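Local coordinates for CRISPR protein (Archaeoglobus fulgidus, PDB 4MJK) that is probably a Cas5-family subunit of the type I-A CRISPR Cascade complex, the RNA-guided assembly of archaeal defence against invading DNA, at residues P31-F36 with L202-V207; E64-I69 with L132-E137; I69-L74 with D177-A182; M217-G222 with G247-A252. All blocks are in the same frame, centred on the assembly; numbering follows the deposited sequence.

Contact 1: P31-F36 with L202-V207; sequences PPPTTF and LNPFEV
Thr-34 sets both side-chain branches against the chain around Leu-202. Its methyl CG2 lies 3.8 Å from the carbonyl oxygen of Leu-202 and equally close to CA of Pro-204, while OG1 faces CB of Leu-202 at 3.8 Å. With chi1 at 52°, OG1 stands between the backbone N and the carbonyl carbon and CG2 is anti to that carbon, turning OG1 to the Leu-202 side chain and CG2 to the backbone of Leu-202 and Pro-204. The side chains of Thr-34 and Leu-202 cross at about a right angle. Beside them Pro-33 and Pro-204 meet ring against ring at a slant, CB of Pro-33 resting 4.1 Å from CG of Pro-204. This is the first turn of helix 33-46, with Pro-32 as N-cap, set against the loop that leaves strand 196-202. No direct hydrogen bond joins the two segments; a water takes the N-H of Thr-34 and donates to O of Leu-202 at 2.7 Å. The loop keeps its shape through an Asx turn, OD1 of Asn-203 accepting from N of Phe-205 at 3.0 Å, while ND2 of Asn-203 bonds to O of Lys-223. CG of Pro-204 sits over the centre of the Phe-205 ring, 4.1 Å above its plane.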
loop_
_atom_site.group_PDB
_atom_site.type_symbol
_atom_site.label_atom_id
_atom_site.label_comp_id
_atom_site.label_asym_id
_atom_site.label_seq_id
_atom_site.Cartn_x
_atom_site.Cartn_y
_atom_site.Cartn_z
ATOM N N PRO A 31 -2.385 12.442 4.662
ATOM C CA PRO A 31 -3.699 12.838 4.145
ATOM C C PRO A 31 -3.967 14.302 4.479
ATOM O O PRO A 31 -3.788 14.702 5.630
ATOM C CB PRO A 31 -4.669 11.951 4.939
ATOM C CG PRO A 31 -3.857 10.764 5.323
ATOM C CD PRO A 31 -2.485 11.335 5.627
ATOM N N PRO A 32 -4.376 15.096 3.483
ATOM C CA PRO A 32 -4.697 16.505 3.752
ATOM C C PRO A 32 -5.804 16.662 4.793
ATOM O O PRO A 32 -6.665 15.788 4.923
ATOM C CB PRO A 32 -5.164 17.027 2.388
ATOM C CG PRO A 32 -4.445 16.123 1.388
ATOM C CD PRO A 32 -4.458 14.763 2.043
ATOM N N PRO A 33 -5.773 17.766 5.551
ATOM C CA PRO A 33 -6.811 17.977 6.568
ATOM C C PRO A 33 -8.226 18.114 5.980
ATOM O O PRO A 33 -9.173 17.703 6.642
ATOM C CB PRO A 33 -6.359 19.265 7.291
ATOM C CG PRO A 33 -5.408 19.932 6.359
ATOM C CD PRO A 33 -4.737 18.810 5.584
ATOM N N THR A 34 -8.384 18.654 4.774
ATOM C CA THR A 34 -9.734 18.667 4.200
ATOM C C THR A 34 -10.179 17.254 3.827
ATOM O O THR A 34 -11.379 16.966 3.783
ATOM C CB THR A 34 -9.890 19.590 2.988
ATOM O OG1 THR A 34 -8.877 19.302 2.015
ATOM C CG2 THR A 34 -9.774 21.057 3.419
ATOM N N THR A 35 -9.208 16.378 3.560
ATOM C CA THR A 35 -9.519 14.983 3.254
ATOM C C THR A 35 -10.038 14.262 4.500
ATOM O O THR A 35 -11.031 13.526 4.442
ATOM C CB THR A 35 -8.308 14.254 2.628
ATOM O OG1 THR A 35 -7.955 14.908 1.396
ATOM C CG2 THR A 35 -8.633 12.793 2.328
ATOM N N PHE A 36 -9.375 14.490 5.631
ATOM C CA PHE A 36 -9.826 13.951 6.902
ATOM C C PHE A 36 -11.197 14.509 7.256
ATOM O O PHE A 36 -12.081 13.765 7.688
ATOM C CB PHE A 36 -8.847 14.290 8.029
ATOM C CG PHE A 36 -9.225 13.676 9.336
ATOM C CD1 PHE A 36 -8.770 12.405 9.677
ATOM C CD2 PHE A 36 -10.078 14.334 10.206
ATOM C CE1 PHE A 36 -9.133 11.821 10.872
ATOM C CE2 PHE A 36 -10.442 13.752 11.406
ATOM C CZ PHE A 36 -9.979 12.496 11.740
ATOM N N LEU A 202 -5.040 22.343 0.952
ATOM C CA LEU A 202 -6.240 23.174 0.997
ATOM C C LEU A 202 -6.543 23.601 2.444
ATOM O O LEU A 202 -6.445 22.805 3.394
ATOM C CB LEU A 202 -7.442 22.453 0.368
ATOM C CG LEU A 202 -7.315 22.075 -1.117
ATOM C CD1 LEU A 202 -8.524 21.279 -1.607
ATOM C CD2 LEU A 202 -7.097 23.321 -1.988
ATOM N N ASN A 203 -6.895 24.871 2.614
ATOM C CA ASN A 203 -7.143 25.431 3.936
ATOM C C ASN A 203 -8.413 24.835 4.548
ATOM O O ASN A 203 -9.488 24.917 3.956
ATOM C CB ASN A 203 -7.227 26.964 3.819
ATOM C CG ASN A 203 -7.398 27.658 5.155
ATOM O OD1 ASN A 203 -7.351 27.037 6.210
ATOM N ND2 ASN A 203 -7.589 28.969 5.109
ATOM N N PRO A 204 -8.299 24.200 5.729
ATOM C CA PRO A 204 -9.514 23.584 6.276
ATOM C C PRO A 204 -10.351 24.572 7.088
ATOM O O PRO A 204 -11.460 24.243 7.493
ATOM C CB PRO A 204 -8.957 22.501 7.201
ATOM C CG PRO A 204 -7.667 23.097 7.711
ATOM C CD PRO A 204 -7.106 23.898 6.544
ATOM N N PHE A 205 -9.812 25.756 7.343
ATOM C CA PHE A 205 -10.488 26.730 8.192
ATOM C C PHE A 205 -11.426 27.580 7.358
ATOM O O PHE A 205 -11.021 28.166 6.353
ATOM C CB PHE A 205 -9.474 27.604 8.920
ATOM C CG PHE A 205 -8.546 26.831 9.793
ATOM C CD1 PHE A 205 -9.030 26.136 10.892
ATOM C CD2 PHE A 205 -7.198 26.776 9.514
ATOM C CE1 PHE A 205 -8.184 25.401 11.696
ATOM C CE2 PHE A 205 -6.346 26.035 10.315
ATOM C CZ PHE A 205 -6.844 25.353 11.408
ATOM N N GLU A 206 -12.688 27.613 7.756
ATOM C CA GLU A 206 -13.672 28.450 7.086
ATOM C C GLU A 206 -14.083 29.583 8.012
ATOM O O GLU A 206 -14.024 29.452 9.236
ATOM C CB GLU A 206 -14.899 27.626 6.682
ATOM C CG GLU A 206 -14.580 26.412 5.812
ATOM C CD GLU A 206 -15.331 26.412 4.484
ATOM O OE1 GLU A 206 -15.846 27.480 4.088
ATOM O OE2 GLU A 206 -15.403 25.338 3.836
ATOM N N VAL A 207 -14.503 30.699 7.428
ATOM C CA VAL A 207 -15.025 31.806 8.216
ATOM C C VAL A 207 -16.541 31.897 8.074
ATOM O O VAL A 207 -17.077 31.738 6.979
ATOM C CB VAL A 207 -14.393 33.145 7.797
ATOM C CG1 VAL A 207 -15.060 34.302 8.535
ATOM C CG2 VAL A 207 -12.887 33.126 8.056
HETATM O O HOH W 1 -6.466 20.120 2.866
#

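Contact 2: E64-I69 with L132-E137; sequences ENLLAI and LVFKEE
The ring of Phe-134 carries the methyl CD1 of Leu-66 over one face, a CH-pi contact with CD1 4.0 Å from the ring centroid, and meets the carbonyl O of Asn-65 at its edge. A chi2 of 72° in Leu-66 turns CD1 toward the ring, and the two side chains cross at a slant. Farther along, Ile-69 and Leu-132 lie side by side and point the same way, CG1 of Ile-69 3.9 Å from CD1 of Leu-132. Between these two antiparallel non-hydrogen-bonded pairs the register slips by one residue: Leu-67 and Ala-68 both face Val-133, a classic beta bulge. O of Val-133 is gripped twice from one face of its plane, by N of Leu-67 at 2.8 Å and by N of Ala-68 at 3.2 Å. N of Val-133 returns a bond to O of Ala-68, and Lys-135 N reaches Asn-65 O at 2.8 Å. On the sheet face opposite Leu-66 and Phe-134, CB of Ala-68 packs 3.9 Å from CB of Val-133. Strand 66-73 is an outer strand of the six-stranded antiparallel sheet; helix 33-46 covers Leu-66, Ile-69 and Leu-132, while Tyr-253 and Val-260 of strands 250-255 and 258-263 lie against Ala-68 and Val-133.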
loop_
_atom_site.group_PDB
_atom_site.type_symbol
_atom_site.label_atom_id
_atom_site.label_comp_id
_atom_site.label_asym_id
_atom_site.label_seq_id
_atom_site.Cartn_x
_atom_site.Cartn_y
_atom_site.Cartn_z
ATOM N N GLU A 64 -16.205 25.768 9.559
ATOM C CA GLU A 64 -16.557 27.007 10.244
ATOM C C GLU A 64 -16.382 26.877 11.755
ATOM O O GLU A 64 -16.071 27.847 12.442
ATOM C CB GLU A 64 -17.990 27.429 9.887
ATOM C CG GLU A 64 -18.136 27.923 8.452
ATOM C CD GLU A 64 -19.584 27.996 7.977
ATOM O OE1 GLU A 64 -20.494 27.564 8.722
ATOM O OE2 GLU A 64 -19.808 28.478 6.845
ATOM N N ASN A 65 -16.575 25.675 12.276
ATOM C CA ASN A 65 -16.437 25.462 13.712
ATOM C C ASN A 65 -15.039 24.990 14.129
ATOM O O ASN A 65 -14.747 24.858 15.319
ATOM C CB ASN A 65 -17.498 24.475 14.212
ATOM C CG ASN A 65 -18.908 25.040 14.123
ATOM O OD1 ASN A 65 -19.774 24.482 13.443
ATOM N ND2 ASN A 65 -19.145 26.159 14.812
ATOM N N LEU A 66 -14.178 24.748 13.153
ATOM C CA LEU A 66 -12.864 24.175 13.439
ATOM C C LEU A 66 -11.879 25.223 13.943
ATOM O O LEU A 66 -11.691 26.247 13.310
ATOM C CB LEU A 66 -12.293 23.499 12.189
ATOM C CG LEU A 66 -10.987 22.701 12.350
ATOM C CD1 LEU A 66 -11.208 21.398 13.114
ATOM C CD2 LEU A 66 -10.390 22.404 10.978
ATOM N N LEU A 67 -11.239 24.951 15.075
ATOM C CA LEU A 67 -10.191 25.822 15.590
ATOM C C LEU A 67 -8.795 25.276 15.282
ATOM O O LEU A 67 -7.853 26.045 15.102
ATOM C CB LEU A 67 -10.347 25.989 17.098
ATOM C CG LEU A 67 -11.641 26.718 17.471
ATOM C CD1 LEU A 67 -11.750 26.868 18.986
ATOM C CD2 LEU A 67 -11.722 28.069 16.756
ATOM N N ALA A 68 -8.669 23.949 15.247
ATOM C CA ALA A 68 -7.358 23.333 15.049
ATOM C C ALA A 68 -7.491 21.950 14.461
ATOM O O ALA A 68 -8.434 21.227 14.772
ATOM C CB ALA A 68 -6.612 23.260 16.376
ATOM N N ILE A 69 -6.531 21.570 13.620
ATOM C CA ILE A 69 -6.410 20.186 13.196
ATOM C C ILE A 69 -4.953 19.876 12.953
ATOM O O ILE A 69 -4.312 20.507 12.113
ATOM C CB ILE A 69 -7.245 19.870 11.938
ATOM C CG1 ILE A 69 -6.997 18.416 11.497
ATOM C CG2 ILE A 69 -6.927 20.840 10.814
ATOM C CD1 ILE A 69 -7.974 17.929 10.412
ATOM N N LEU A 132 -8.173 17.236 16.791
ATOM C CA LEU A 132 -9.035 18.276 16.256
ATOM C C LEU A 132 -9.622 19.067 17.413
ATOM O O LEU A 132 -9.928 18.498 18.472
ATOM C CB LEU A 132 -10.175 17.676 15.418
ATOM C CG LEU A 132 -9.819 17.280 13.972
ATOM C CD1 LEU A 132 -8.872 16.096 13.970
ATOM C CD2 LEU A 132 -11.074 16.959 13.158
ATOM N N VAL A 133 -9.771 20.374 17.220
ATOM C CA VAL A 133 -10.406 21.215 18.230
ATOM C C VAL A 133 -11.535 21.982 17.552
ATOM O O VAL A 133 -11.322 22.561 16.495
ATOM C CB VAL A 133 -9.411 22.230 18.866
ATOM C CG1 VAL A 133 -10.147 23.131 19.881
ATOM C CG2 VAL A 133 -8.231 21.505 19.544
ATOM N N PHE A 134 -12.729 21.970 18.147
ATOM C CA PHE A 134 -13.869 22.732 17.630
ATOM C C PHE A 134 -14.381 23.770 18.639
ATOM O O PHE A 134 -14.223 23.611 19.845
ATOM C CB PHE A 134 -15.020 21.796 17.251
ATOM C CG PHE A 134 -14.703 20.876 16.107
ATOM C CD1 PHE A 134 -14.858 21.302 14.797
ATOM C CD2 PHE A 134 -14.253 19.585 16.342
ATOM C CE1 PHE A 134 -14.571 20.452 13.731
ATOM C CE2 PHE A 134 -13.957 18.727 15.283
ATOM C CZ PHE A 134 -14.115 19.159 13.983
ATOM N N LYS A 135 -15.019 24.821 18.130
ATOM C CA LYS A 135 -15.537 25.891 18.979
ATOM C C LYS A 135 -16.635 25.350 19.892
ATOM O O LYS A 135 -16.790 25.810 21.027
ATOM C CB LYS A 135 -16.072 27.035 18.121
ATOM C CG LYS A 135 -16.006 28.399 18.776
ATOM C CD LYS A 135 -16.457 29.465 17.790
ATOM C CE LYS A 135 -15.990 29.107 16.384
ATOM N NZ LYS A 135 -16.540 30.041 15.361
ATOM N N GLU A 136 -17.399 24.383 19.389
ATOM C CA GLU A 136 -18.314 23.609 20.236
ATOM C C GLU A 136 -18.416 22.173 19.744
ATOM O O GLU A 136 -17.807 21.815 18.744
ATOM C CB GLU A 136 -19.706 24.227 20.256
ATOM C CG GLU A 136 -20.434 24.118 18.944
ATOM C CD GLU A 136 -20.344 25.392 18.143
ATOM O OE1 GLU A 136 -20.487 26.481 18.741
ATOM O OE2 GLU A 136 -20.125 25.308 16.915
ATOM N N GLU A 137 -19.191 21.352 20.443
ATOM C CA GLU A 137 -19.375 19.962 20.029
ATOM C C GLU A 137 -19.935 19.891 18.609
ATOM O O GLU A 137 -21.133 20.068 18.395
ATOM C CB GLU A 137 -20.285 19.220 21.010
ATOM C CG GLU A 137 -19.657 19.010 22.384
ATOM C CD GLU A 137 -20.615 18.388 23.388
ATOM O OE1 GLU A 137 -21.109 19.121 24.276
ATOM O OE2 GLU A 137 -20.867 17.166 23.295
#

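Contact 3: I69-L74 with D177-A182; sequences IGWKAL and DYSFPA
Lys-72 and Asp-177 form a salt bridge: NZ of Lys-72 comes within 2.9 Å of OD1 of Asp-177, which it meets from above the carboxylate plane, and makes a weaker bond to OD2. A second acid, Glu-258, also pairs with this ammonium and accepts from the hydroxyl of Tyr-178, so two carboxylates are likely to stabilise the positive charge. Next come two bonds to Ser-179. Its N donates to O of Trp-71 at 3.0 Å and nearly straight, 173° at the hydrogen, while N of Trp-71 returns a bond to OG of Ser-179 at 3.1 Å. A backbone atom and a hydroxyl thus fasten the loop before strand 180-181 to strand 66-73, joining the edge of the large antiparallel sheet of this Cas5-family protein to a smaller three-stranded sheet. Beyond CG the Lys-72 chain is extended and runs over the Tyr-178 ring, CD standing 4.0 Å above its centre; N of Trp-71 meets that ring at the edge, in plane. With chi1 at 57° Trp-71 has CG between its backbone N and carbonyl carbon, on the side from which the indole can lie against Ser-179, whose OG is 3.0 Å above the indole plane. CB of Ser-179 adds a CH-pi contact, 4.0 Å from the centroid of the six-membered ring. An alanine in place of Trp-71 would probably open a gap beside OG and CB of Ser-179 and among Tyr-30, Trp-130, Tyr-201 and Tyr-228. CA of Gly-70 lies 3.4 Å from OG of Ser-179, leaving no room for a CB.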
loop_
_atom_site.group_PDB
_atom_site.type_symbol
_atom_site.label_atom_id
_atom_site.label_comp_id
_atom_site.label_asym_id
_atom_site.label_seq_id
_atom_site.Cartn_x
_atom_site.Cartn_y
_atom_site.Cartn_z
ATOM N N ILE A 69 -6.531 21.570 13.620
ATOM C CA ILE A 69 -6.410 20.186 13.196
ATOM C C ILE A 69 -4.953 19.876 12.953
ATOM O O ILE A 69 -4.312 20.507 12.113
ATOM C CB ILE A 69 -7.245 19.870 11.938
ATOM C CG1 ILE A 69 -6.997 18.416 11.497
ATOM C CG2 ILE A 69 -6.927 20.840 10.814
ATOM C CD1 ILE A 69 -7.974 17.929 10.412
ATOM N N GLY A 70 -4.428 18.934 13.727
ATOM C CA GLY A 70 -3.040 18.502 13.620
ATOM C C GLY A 70 -2.989 16.987 13.712
ATOM O O GLY A 70 -3.967 16.353 14.115
ATOM N N TRP A 71 -1.854 16.400 13.347
ATOM C CA TRP A 71 -1.736 14.955 13.334
ATOM C C TRP A 71 -0.278 14.574 13.457
ATOM O O TRP A 71 0.611 15.397 13.220
ATOM C CB TRP A 71 -2.316 14.370 12.036
ATOM C CG TRP A 71 -1.672 14.944 10.798
ATOM C CD1 TRP A 71 -0.624 14.417 10.091
ATOM C CD2 TRP A 71 -2.008 16.179 10.153
ATOM N NE1 TRP A 71 -0.301 15.246 9.038
ATOM C CE2 TRP A 71 -1.137 16.337 9.063
ATOM C CE3 TRP A 71 -2.973 17.166 10.398
ATOM C CZ2 TRP A 71 -1.205 17.425 8.202
ATOM C CZ3 TRP A 71 -3.040 18.256 9.539
ATOM C CH2 TRP A 71 -2.156 18.378 8.461
ATOM N N LYS A 72 -0.046 13.324 13.852
ATOM C CA LYS A 72 1.295 12.775 13.945
ATOM C C LYS A 72 1.250 11.262 13.784
ATOM O O LYS A 72 0.256 10.618 14.138
ATOM C CB LYS A 72 1.948 13.138 15.284
ATOM C CG LYS A 72 1.276 12.501 16.475
ATOM C CD LYS A 72 1.819 13.043 17.786
ATOM C CE LYS A 72 1.066 12.435 18.966
ATOM N NZ LYS A 72 1.543 12.946 20.311
ATOM N N ALA A 73 2.327 10.705 13.244
ATOM C CA ALA A 73 2.451 9.263 13.085
ATOM C C ALA A 73 2.730 8.697 14.462
ATOM O O ALA A 73 3.396 9.343 15.251
ATOM C CB ALA A 73 3.596 8.925 12.122
ATOM N N LEU A 74 2.191 7.514 14.754
ATOM C CA LEU A 74 2.470 6.827 16.006
ATOM C C LEU A 74 3.525 5.752 15.804
ATOM O O LEU A 74 4.293 5.453 16.712
ATOM C CB LEU A 74 1.181 6.202 16.576
ATOM C CG LEU A 74 0.070 7.237 16.841
ATOM C CD1 LEU A 74 -1.249 6.590 17.274
ATOM C CD2 LEU A 74 0.538 8.246 17.869
ATOM N N ASP A 177 4.300 17.918 19.248
ATOM C CA ASP A 177 4.718 16.848 18.358
ATOM C C ASP A 177 3.639 16.589 17.302
ATOM O O ASP A 177 3.673 15.575 16.612
ATOM C CB ASP A 177 5.117 15.573 19.129
ATOM C CG ASP A 177 4.034 15.066 20.047
ATOM O OD1 ASP A 177 2.877 15.470 19.910
ATOM O OD2 ASP A 177 4.337 14.222 20.912
ATOM N N TYR A 178 2.704 17.533 17.171
ATOM C CA TYR A 178 1.716 17.509 16.084
ATOM C C TYR A 178 2.054 18.481 14.968
ATOM O O TYR A 178 2.661 19.530 15.213
ATOM C CB TYR A 178 0.344 17.900 16.608
ATOM C CG TYR A 178 -0.329 16.842 17.432
ATOM C CD1 TYR A 178 -0.144 16.795 18.808
ATOM C CD2 TYR A 178 -1.169 15.912 16.840
ATOM C CE1 TYR A 178 -0.770 15.840 19.588
ATOM C CE2 TYR A 178 -1.799 14.941 17.603
ATOM C CZ TYR A 178 -1.599 14.922 18.982
ATOM O OH TYR A 178 -2.216 13.979 19.750
ATOM N N SER A 179 1.611 18.157 13.754
ATOM C CA SER A 179 1.713 19.086 12.642
ATOM C C SER A 179 1.054 20.409 13.022
ATOM O O SER A 179 0.187 20.456 13.901
ATOM C CB SER A 179 1.046 18.489 11.387
ATOM O OG SER A 179 -0.368 18.392 11.563
ATOM N N PHE A 180 1.456 21.492 12.364
ATOM C CA PHE A 180 0.848 22.781 12.632
ATOM C C PHE A 180 0.938 23.707 11.434
ATOM O O PHE A 180 1.857 23.605 10.631
ATOM C CB PHE A 180 1.513 23.440 13.839
ATOM C CG PHE A 180 3.010 23.582 13.711
ATOM C CD1 PHE A 180 3.858 22.553 14.123
ATOM C CD2 PHE A 180 3.571 24.750 13.191
ATOM C CE1 PHE A 180 5.225 22.679 14.025
ATOM C CE2 PHE A 180 4.951 24.888 13.091
ATOM C CZ PHE A 180 5.775 23.849 13.501
ATOM N N PRO A 181 -0.013 24.637 11.324
ATOM C CA PRO A 181 0.064 25.598 10.222
ATOM C C PRO A 181 1.234 26.556 10.449
ATOM O O PRO A 181 1.461 27.038 11.560
ATOM C CB PRO A 181 -1.285 26.323 10.287
ATOM C CG PRO A 181 -1.727 26.183 11.704
ATOM C CD PRO A 181 -1.146 24.896 12.236
ATOM N N ALA A 182 1.988 26.814 9.395
ATOM C CA ALA A 182 3.182 27.641 9.503
ATOM C C ALA A 182 2.942 28.980 8.815
ATOM O O ALA A 182 3.449 29.224 7.730
ATOM C CB ALA A 182 4.381 26.922 8.869
#

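Contact 4: M217-G222 with G247-A252; sequences MSYISG and GGDFKA
A loop meets a turn here: residues 217-222, on the way to strand 225-231, sit against the type II' beta turn from Gly-247 to Phe-250, between strand 241-246 and strand 250-255. The centre of the contact lies about 18 Å from that of the chain, at the start of strand 250-255 in the six-stranded sheet, and it is partly buried. Gly-248 has the positive phi that suits the second position of such a turn, and N of Phe-250 closes it by bonding to O of Gly-247 at 3.2 Å. Asp-249, the third residue, aims its side chain at the loop. Its CG stands anti to the carbonyl carbon (chi1 -53°), and OD2 accepts the backbone N-H of Tyr-219 at 2.9 Å. That bond is close to straight, 172° at the hydrogen, and the donor arrives almost along the C-O axis of the carboxylate. OD2 also lies in plane at the edge of the Tyr-219 ring, 3.5 Å from CD2, and the two side chains cross at about a right angle, their ring and carboxylate planes turned 37° apart. CB of Ser-218 touches OD2 as well. An alanine in place of Asp-249 would probably leave the N-H of Tyr-219 without this acceptor and the loop freer to move away from the turn. Deeper in, Ile-220 packs obliquely on Phe-250, with Phe-205 and Arg-263 also touching Ile-220. At the tip of the Phe-250 ring, CZ lies 3.9 Å from CB and 4.0 Å from CD1 of Ile-220.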
loop_
_atom_site.group_PDB
_atom_site.type_symbol
_atom_site.label_atom_id
_atom_site.label_comp_id
_atom_site.label_asym_id
_atom_site.label_seq_id
_atom_site.Cartn_x
_atom_site.Cartn_y
_atom_site.Cartn_z
HETATM N N MSE A 217 -7.919 35.290 11.864
HETATM C CA MSE A 217 -8.944 35.698 10.908
HETATM C C MSE A 217 -8.362 36.668 9.892
HETATM O O MSE A 217 -9.088 37.440 9.263
HETATM C CB MSE A 217 -10.135 36.330 11.634
HETATM C CG MSE A 217 -11.256 35.346 11.944
HETATM SE SE MSE A 217 -10.615 33.712 12.827
HETATM C CE MSE A 217 -9.391 34.506 14.120
ATOM N N SER A 218 -7.044 36.615 9.734
ATOM C CA SER A 218 -6.346 37.480 8.796
ATOM C C SER A 218 -5.252 36.695 8.077
ATOM O O SER A 218 -5.282 36.542 6.858
ATOM C CB SER A 218 -5.745 38.702 9.515
ATOM O OG SER A 218 -6.685 39.728 9.728
ATOM N N TYR A 219 -4.285 36.207 8.846
ATOM C CA TYR A 219 -3.170 35.459 8.286
ATOM C C TYR A 219 -3.593 34.042 7.965
ATOM O O TYR A 219 -3.004 33.387 7.108
ATOM C CB TYR A 219 -1.965 35.468 9.231
ATOM C CG TYR A 219 -1.168 36.752 9.156
ATOM C CD1 TYR A 219 -0.236 36.952 8.144
ATOM C CD2 TYR A 219 -1.358 37.768 10.084
ATOM C CE1 TYR A 219 0.490 38.123 8.061
ATOM C CE2 TYR A 219 -0.634 38.950 10.006
ATOM C CZ TYR A 219 0.291 39.117 8.994
ATOM O OH TYR A 219 1.015 40.287 8.905
ATOM N N ILE A 220 -4.621 33.569 8.660
ATOM C CA ILE A 220 -5.236 32.292 8.323
ATOM C C ILE A 220 -6.540 32.585 7.594
ATOM O O ILE A 220 -7.110 31.710 6.940
ATOM C CB ILE A 220 -5.519 31.444 9.570
ATOM C CG1 ILE A 220 -5.642 29.969 9.180
ATOM C CG2 ILE A 220 -6.770 31.941 10.280
ATOM C CD1 ILE A 220 -4.388 29.404 8.517
ATOM N N SER A 221 -6.977 33.840 7.717
ATOM C CA SER A 221 -8.169 34.372 7.054
ATOM C C SER A 221 -9.051 33.303 6.445
ATOM O O SER A 221 -9.508 32.377 7.121
ATOM C CB SER A 221 -7.770 35.364 5.952
ATOM O OG SER A 221 -7.760 36.703 6.425
ATOM N N GLY A 222 -9.291 33.473 5.152
ATOM C CA GLY A 222 -9.957 32.490 4.330
ATOM C C GLY A 222 -9.167 32.422 3.041
ATOM O O GLY A 222 -9.703 32.647 1.957
ATOM N N GLY A 247 1.482 33.278 18.427
ATOM C CA GLY A 247 0.782 34.518 18.732
ATOM C C GLY A 247 -0.010 34.985 17.522
ATOM O O GLY A 247 -0.201 34.228 16.584
ATOM N N GLY A 248 -0.462 36.234 17.534
ATOM C CA GLY A 248 -1.230 36.764 16.421
ATOM C C GLY A 248 -2.583 36.098 16.329
ATOM O O GLY A 248 -3.277 35.994 17.328
ATOM N N ASP A 249 -2.956 35.643 15.136
ATOM C CA ASP A 249 -4.237 34.940 14.941
ATOM C C ASP A 249 -4.248 33.477 15.436
ATOM O O ASP A 249 -5.247 32.769 15.270
ATOM C CB ASP A 249 -4.640 34.957 13.458
ATOM C CG ASP A 249 -4.651 36.361 12.867
ATOM O OD1 ASP A 249 -5.132 37.292 13.552
ATOM O OD2 ASP A 249 -4.171 36.536 11.722
ATOM N N PHE A 250 -3.143 33.022 16.026
ATOM C CA PHE A 250 -2.996 31.607 16.350
ATOM C C PHE A 250 -2.882 31.377 17.837
ATOM O O PHE A 250 -2.415 32.251 18.567
ATOM C CB PHE A 250 -1.767 31.023 15.655
ATOM C CG PHE A 250 -1.864 31.033 14.165
ATOM C CD1 PHE A 250 -1.438 32.141 13.439
ATOM C CD2 PHE A 250 -2.405 29.949 13.486
ATOM C CE1 PHE A 250 -1.536 32.163 12.061
ATOM C CE2 PHE A 250 -2.512 29.960 12.110
ATOM C CZ PHE A 250 -2.075 31.067 11.390
ATOM N N LYS A 251 -3.299 30.186 18.263
ATOM C CA LYS A 251 -3.243 29.770 19.653
ATOM C C LYS A 251 -2.854 28.306 19.693
ATOM O O LYS A 251 -3.080 27.575 18.735
ATOM C CB LYS A 251 -4.617 29.890 20.310
ATOM C CG LYS A 251 -5.233 31.290 20.306
ATOM C CD LYS A 251 -4.526 32.195 21.301
ATOM C CE LYS A 251 -5.194 33.558 21.380
ATOM N NZ LYS A 251 -4.366 34.488 22.182
ATOM N N ALA A 252 -2.308 27.886 20.823
ATOM C CA ALA A 252 -2.046 26.488 21.101
ATOM C C ALA A 252 -3.180 25.925 21.949
ATOM O O ALA A 252 -3.644 26.580 22.891
ATOM C CB ALA A 252 -0.729 26.357 21.840
#

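In the fold
From the N terminus, the chain enters helix 33-46 at residues 31-36, which wait until 202-207 for their partner; contact 1 therefore closes a long loop. Nested inside it are contact 2, which pairs strand 66-73 with strand 127-134, and contact 3, which ties the far part of the same strand to 177-182. These two share Ile-69 and cross, their segments alternating along the chain. Pro-33 and Pro-204 of contact 1 both pack on Ile-69, bringing helix start, loop and sheet edge together. Contact 4 follows in series, closing a short loop of 24 residues that carries strands 225-231 and 241-246; its Ile-220 touches Phe-205 of contact 1, and Phe-250 meets Pro-181 of contact 3.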